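Local coordinates for copper homeostasis protein cutF (Escherichia coli, PDB 2Z4I), which takes part in copper homeostasis as an outer-membrane lipoprotein, activates the Cpx envelope stress pathway and is required for efficient adhesion of stationary-phase cells to hydrophobic surfaces, at residues L43-E53 with S64-A72. The protein carries 1 engineered substitution. Numbering follows the deposited sequence.
Sequences LEKDGTWVMNE and SFASYGTWA
Trp-49 and Gly-69 face each other as a hydrogen-bonded pair where strands 48-53 and 64-72 run antiparallel, their axes 164° apart. Trp-49 N donates to Gly-69 O at 2.9 Å, Trp-49 O receives Gly-69 N, and the Met-51/Ser-67 and Glu-53/Phe-65 pairs continue the ladder. Thr-48/Thr-70, Val-50/Tyr-68 and Asn-52/Ala-66 alternate with them as non-hydrogen-bonded pairs, their side chains on the other face. With CG lodged between its backbone N and carbonyl carbon (chi1 58°), Trp-49 lays its indole across the neighbouring strand: Tyr-68 C and Gly-69 N lie over one ring face, and NE1 reaches Thr-70 O at 2.8 Å in a weak, bent bond (126° at the hydrogen). A side chain on Gly-69 would run into the indole near NE1, consistent with glycine at this position. Replacing Trp-49 by alanine would remove the indole lid over the Tyr-68/Gly-69 backbone and probably leave Thr-70 O without its indole donor. Trp-71 lays its indole against the type I turn Glu-44 to Gly-47, with Gly-47 O over one face and Leu-43 CD2 over the opposite one, the latter a CH-pi contact 3.9 Å from the five-membered ring centroid. Trp-71 N donates to Gly-47 O, and NE1 makes weak bonds to Glu-44 O and Thr-48 O. Strands 34-43 and 77-82 flank this beta hairpin, which forms consecutive staves of the up-and-down N-terminal beta-barrel, consistent with the calycin clan.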
loop_
_atom_site.group_PDB
_atom_site.type_symbol
_atom_site.label_atom_id
_atom_site.label_comp_id
_atom_site.label_asym_id
_atom_site.label_seq_id
_atom_site.Cartn_x
_atom_site.Cartn_y
_atom_site.Cartn_z
ATOM N N LEU A 43 23.991 6.959 22.982
ATOM C CA LEU A 43 25.128 6.357 23.658
ATOM C C LEU A 43 26.202 7.402 23.833
ATOM O O LEU A 43 26.766 7.895 22.864
ATOM C CB LEU A 43 25.650 5.159 22.862
ATOM C CG LEU A 43 24.667 3.979 22.844
ATOM C CD1 LEU A 43 25.264 2.808 22.103
ATOM C CD2 LEU A 43 24.339 3.582 24.264
ATOM N N GLU A 44 26.484 7.735 25.084
ATOM C CA GLU A 44 27.466 8.752 25.373
ATOM C C GLU A 44 28.893 8.264 25.628
ATOM O O GLU A 44 29.133 7.129 26.058
ATOM C CB GLU A 44 26.973 9.605 26.543
ATOM C CG GLU A 44 25.599 10.201 26.292
ATOM C CD GLU A 44 25.523 10.927 24.962
ATOM O OE1 GLU A 44 25.975 12.089 24.876
ATOM O OE2 GLU A 44 25.021 10.322 23.992
ATOM N N LYS A 45 29.833 9.164 25.347
ATOM C CA LYS A 45 31.257 8.923 25.507
ATOM C C LYS A 45 31.602 8.476 26.923
ATOM O O LYS A 45 32.479 7.634 27.123
ATOM C CB LYS A 45 32.024 10.196 25.154
ATOM N N ASP A 46 30.908 9.035 27.905
ATOM C CA ASP A 46 31.180 8.688 29.283
ATOM C C ASP A 46 30.463 7.421 29.722
ATOM O O ASP A 46 30.076 7.294 30.882
ATOM C CB ASP A 46 30.820 9.860 30.204
ATOM C CG ASP A 46 29.353 10.221 30.143
ATOM O OD1 ASP A 46 28.739 9.992 29.081
ATOM O OD2 ASP A 46 28.818 10.745 31.145
ATOM N N GLY A 47 30.281 6.489 28.790
ATOM C CA GLY A 47 29.648 5.216 29.114
ATOM C C GLY A 47 28.218 5.233 29.616
ATOM O O GLY A 47 27.701 4.227 30.102
ATOM N N THR A 48 27.565 6.380 29.510
ATOM C CA THR A 48 26.178 6.481 29.936
ATOM C C THR A 48 25.303 6.605 28.703
ATOM O O THR A 48 25.776 6.957 27.623
ATOM C CB THR A 48 25.960 7.697 30.821
ATOM O OG1 THR A 48 26.552 8.848 30.202
ATOM C CG2 THR A 48 26.592 7.471 32.174
ATOM N N TRP A 49 24.028 6.304 28.873
ATOM C CA TRP A 49 23.068 6.371 27.788
ATOM C C TRP A 49 21.791 7.006 28.305
ATOM O O TRP A 49 21.536 7.053 29.509
ATOM C CB TRP A 49 22.733 4.971 27.267
ATOM C CG TRP A 49 22.178 4.042 28.329
ATOM C CD1 TRP A 49 22.897 3.265 29.196
ATOM C CD2 TRP A 49 20.798 3.819 28.647
ATOM N NE1 TRP A 49 22.052 2.575 30.031
ATOM C CE2 TRP A 49 20.758 2.893 29.714
ATOM C CE3 TRP A 49 19.594 4.308 28.136
ATOM C CZ2 TRP A 49 19.555 2.444 30.278
ATOM C CZ3 TRP A 49 18.390 3.860 28.697
ATOM C CH2 TRP A 49 18.385 2.938 29.756
ATOM N N VAL A 50 20.981 7.482 27.372
ATOM C CA VAL A 50 19.712 8.095 27.713
ATOM C C VAL A 50 18.773 7.671 26.605
ATOM O O VAL A 50 19.134 7.719 25.424
ATOM C CB VAL A 50 19.820 9.649 27.759
ATOM C CG1 VAL A 50 20.085 10.199 26.363
ATOM C CG2 VAL A 50 18.543 10.242 28.351
HETATM N N MSE A 51 17.589 7.219 26.990
HETATM C CA MSE A 51 16.602 6.785 26.022
HETATM C C MSE A 51 15.328 7.588 26.177
HETATM O O MSE A 51 14.924 7.922 27.289
HETATM C CB MSE A 51 16.282 5.310 26.202
HETATM C CG MSE A 51 15.248 4.819 25.220
HETATM SE SE MSE A 51 15.088 2.912 25.266
HETATM C CE MSE A 51 16.680 2.490 24.234
ATOM N N ASN A 52 14.691 7.892 25.059
ATOM C CA ASN A 52 13.472 8.654 25.097
ATOM C C ASN A 52 12.392 7.892 24.366
ATOM O O ASN A 52 12.623 7.378 23.271
ATOM C CB ASN A 52 13.680 10.001 24.416
ATOM C CG ASN A 52 12.485 10.925 24.573
ATOM O OD1 ASN A 52 12.149 11.670 23.660
ATOM N ND2 ASN A 52 11.851 10.894 25.735
ATOM N N GLU A 53 11.213 7.812 24.966
ATOM C CA GLU A 53 10.112 7.132 24.317
ATOM C C GLU A 53 8.915 8.055 24.277
ATOM O O GLU A 53 8.489 8.545 25.315
ATOM C CB GLU A 53 9.740 5.862 25.072
ATOM C CG GLU A 53 10.860 4.856 25.185
ATOM C CD GLU A 53 10.422 3.605 25.907
ATOM O OE1 GLU A 53 11.293 2.899 26.444
ATOM O OE2 GLU A 53 9.204 3.323 25.934
ATOM N N SER A 64 5.167 10.765 27.043
ATOM C CA SER A 64 6.496 10.233 26.804
ATOM C C SER A 64 7.296 10.164 28.099
ATOM O O SER A 64 6.960 10.817 29.079
ATOM C CB SER A 64 7.226 11.079 25.758
ATOM O OG SER A 64 7.304 12.427 26.143
ATOM N N PHE A 65 8.343 9.348 28.112
ATOM C CA PHE A 65 9.173 9.223 29.300
ATOM C C PHE A 65 10.581 8.787 28.913
ATOM O O PHE A 65 10.762 7.979 28.011
ATOM C CB PHE A 65 8.536 8.228 30.280
ATOM C CG PHE A 65 8.626 6.783 29.847
ATOM C CD1 PHE A 65 9.753 6.012 30.158
ATOM C CD2 PHE A 65 7.580 6.187 29.137
ATOM C CE1 PHE A 65 9.835 4.669 29.768
ATOM C CE2 PHE A 65 7.648 4.844 28.740
ATOM C CZ PHE A 65 8.777 4.084 29.056
ATOM N N ALA A 66 11.584 9.328 29.586
ATOM C CA ALA A 66 12.959 8.978 29.264
ATOM C C ALA A 66 13.626 8.130 30.337
ATOM O O ALA A 66 13.174 8.062 31.481
ATOM C CB ALA A 66 13.768 10.237 29.020
ATOM N N SER A 67 14.713 7.480 29.959
ATOM C CA SER A 67 15.427 6.638 30.896
ATOM C C SER A 67 16.910 6.740 30.612
ATOM O O SER A 67 17.321 7.088 29.500
ATOM C CB SER A 67 14.949 5.182 30.784
ATOM O OG SER A 67 14.978 4.718 29.446
ATOM N N TYR A 68 17.718 6.457 31.622
ATOM C CA TYR A 68 19.144 6.548 31.429
ATOM C C TYR A 68 19.792 5.452 32.238
ATOM O O TYR A 68 19.107 4.710 32.932
ATOM C CB TYR A 68 19.646 7.934 31.856
ATOM C CG TYR A 68 19.729 8.130 33.343
ATOM C CD1 TYR A 68 20.951 8.064 34.001
ATOM C CD2 TYR A 68 18.580 8.329 34.102
ATOM C CE1 TYR A 68 21.034 8.184 35.388
ATOM C CE2 TYR A 68 18.644 8.450 35.496
ATOM C CZ TYR A 68 19.877 8.370 36.130
ATOM O OH TYR A 68 19.950 8.424 37.510
ATOM N N GLY A 69 21.110 5.351 32.135
ATOM C CA GLY A 69 21.844 4.326 32.850
ATOM C C GLY A 69 23.199 4.240 32.193
ATOM O O GLY A 69 23.554 5.118 31.422
ATOM N N THR A 70 23.953 3.191 32.489
ATOM C CA THR A 70 25.288 3.014 31.921
ATOM C C THR A 70 25.207 1.886 30.926
ATOM O O THR A 70 24.282 1.101 30.987
ATOM C CB THR A 70 26.287 2.634 33.013
ATOM O OG1 THR A 70 25.813 1.471 33.700
ATOM C CG2 THR A 70 26.414 3.749 34.021
ATOM N N TRP A 71 26.162 1.796 30.014
ATOM C CA TRP A 71 26.142 0.725 29.018
ATOM C C TRP A 71 27.509 0.091 28.825
ATOM O O TRP A 71 28.529 0.777 28.845
ATOM C CB TRP A 71 25.672 1.261 27.669
ATOM C CG TRP A 71 26.482 2.417 27.194
ATOM C CD1 TRP A 71 26.296 3.726 27.511
ATOM C CD2 TRP A 71 27.665 2.362 26.392
ATOM N NE1 TRP A 71 27.293 4.495 26.963
ATOM C CE2 TRP A 71 28.149 3.683 26.271
ATOM C CE3 TRP A 71 28.370 1.323 25.767
ATOM C CZ2 TRP A 71 29.306 3.998 25.552
ATOM C CZ3 TRP A 71 29.527 1.638 25.047
ATOM C CH2 TRP A 71 29.980 2.967 24.949
ATOM N N ALA A 72 27.528 -1.221 28.628
ATOM C CA ALA A 72 28.778 -1.939 28.409
ATOM C C ALA A 72 28.624 -2.666 27.092
ATOM O O ALA A 72 27.563 -3.204 26.811
ATOM C CB ALA A 72 29.011 -2.926 29.514
#